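Local coordinates for multidrug resistance protein (Vibrio cholerae, PDB 1YC9), which probably forms the outer-membrane exit duct of a multidrug efflux pump, at the interface of chains A and B. Numbering follows the deposited sequence. Chains: chain A/B, multidrug resistance protein.

The interface of chains A and B. Residues chain A 372, 375-376, 379-380; chain B 197, 200-201, 204.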
loop_
_atom_site.group_PDB
_atom_site.type_symbol
_atom_site.label_atom_id
_atom_site.label_comp_id
_atom_site.label_asym_id
_atom_site.label_seq_id
_atom_site.Cartn_x
_atom_site.Cartn_y
_atom_site.Cartn_z
ATOM N N LYS A 372 -36.057 13.996 -8.478
ATOM C CA LYS A 372 -36.795 12.813 -8.886
ATOM C C LYS A 372 -37.027 11.884 -7.703
ATOM O O LYS A 372 -38.084 11.248 -7.587
ATOM C CB LYS A 372 -36.107 12.082 -10.031
ATOM C CG LYS A 372 -35.935 12.858 -11.334
ATOM C CD LYS A 372 -37.207 13.524 -11.929
ATOM C CE LYS A 372 -38.426 12.658 -12.038
ATOM N NZ LYS A 372 -39.692 13.395 -12.634
ATOM N N GLN A 375 -39.856 13.265 -5.608
ATOM C CA GLN A 375 -41.095 12.950 -6.309
ATOM C C GLN A 375 -41.502 11.476 -6.063
ATOM O O GLN A 375 -42.653 11.190 -5.827
ATOM C CB GLN A 375 -40.947 13.246 -7.783
ATOM C CG GLN A 375 -40.748 14.757 -8.089
ATOM C CD GLN A 375 -40.373 15.002 -9.508
ATOM O OE1 GLN A 375 -39.570 15.920 -9.825
ATOM N NE2 GLN A 375 -40.904 14.210 -10.381
ATOM N N ALA A 376 -40.554 10.533 -6.091
ATOM C CA ALA A 376 -40.897 9.150 -5.802
ATOM C C ALA A 376 -41.386 9.019 -4.359
ATOM O O ALA A 376 -42.350 8.326 -4.121
ATOM C CB ALA A 376 -39.690 8.206 -6.042
ATOM N N GLN A 379 -45.036 10.653 -4.156
ATOM C CA GLN A 379 -46.048 9.830 -4.806
ATOM C C GLN A 379 -46.253 8.507 -4.119
ATOM O O GLN A 379 -47.379 8.026 -4.020
ATOM C CB GLN A 379 -45.730 9.604 -6.266
ATOM C CG GLN A 379 -45.588 10.841 -7.036
ATOM C CD GLN A 379 -46.884 11.484 -7.404
ATOM O OE1 GLN A 379 -47.963 10.985 -7.072
ATOM N NE2 GLN A 379 -46.785 12.565 -8.174
ATOM N N ALA A 380 -45.181 7.931 -3.576
ATOM C CA ALA A 380 -45.345 6.711 -2.827
ATOM C C ALA A 380 -46.113 6.976 -1.521
ATOM O O ALA A 380 -46.873 6.115 -1.041
ATOM C CB ALA A 380 -43.922 6.093 -2.551
ATOM N N ALA B 197 -44.803 7.049 -8.714
ATOM C CA ALA B 197 -43.695 6.824 -7.798
ATOM C C ALA B 197 -42.668 5.892 -8.490
ATOM O O ALA B 197 -41.450 6.209 -8.534
ATOM C CB ALA B 197 -44.172 6.225 -6.537
ATOM N N ALA B 200 -40.807 7.895 -11.305
ATOM C CA ALA B 200 -39.892 8.874 -10.763
ATOM C C ALA B 200 -38.627 8.122 -10.278
ATOM O O ALA B 200 -37.512 8.549 -10.546
ATOM C CB ALA B 200 -40.534 9.655 -9.635
ATOM N N SER B 201 -38.845 7.007 -9.610
ATOM C CA SER B 201 -37.769 6.141 -9.158
ATOM C C SER B 201 -36.897 5.596 -10.289
ATOM O O SER B 201 -35.669 5.575 -10.152
ATOM C CB SER B 201 -38.335 4.964 -8.390
ATOM O OG SER B 201 -37.276 4.278 -7.791
ATOM N N ALA B 204 -34.892 8.458 -11.535
ATOM C CA ALA B 204 -33.815 8.711 -10.592
ATOM C C ALA B 204 -32.653 7.734 -10.793
ATOM O O ALA B 204 -31.497 8.148 -10.800
ATOM C CB ALA B 204 -34.304 8.633 -9.198
#
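The methyl CB of B:Ala200 presses its tip against the backbone of chain A, 3.6 Å from the carbonyl O of A:Lys372 and 3.7 Å from the N of A:Ala376, one helical turn further on. The CB of A:Gln375 borders the same methyl from the flank at 4.1 Å, so the methyl seats between A:Lys372, A:Gln375 and A:Ala376. The reverse fit comes next to it: the CB of A:Ala376 lies over the backbone of chain B, 3.6 Å from the O of B:Ala197, with the N of B:Ser201 a little further off. The methyl CB of B:Ala197 lies beside the N of A:Ala380 at 3.6 Å, and near the O of A:Ala376, while the CB of A:Gln379 borders it from the side. No polar pair joins the chains here; the contact is van der Waals in kind, and alanine lets the two backbones come close. The longer side chains take part through their first carbons. In A:Gln375 CG is anti to the carbonyl carbon (chi1 -65°), and the chain runs extended beyond CG, past the methyl of B:Ala200, so that the residue touches chain B through CB. A:Lys372 offers its CB to the CB of B:Ala204 at 4.0 Å, and bends at chi2 and chi3 bring its amine back alongside its own helix. The patch lies between helix 326-391 of chain A and helix 189-223 of chain B, which run antiparallel in the long helical barrel of the trimer, towards the end remote from the membrane beta-barrel; such tight seams probably help to seal the periplasmic tunnel wall between subunits.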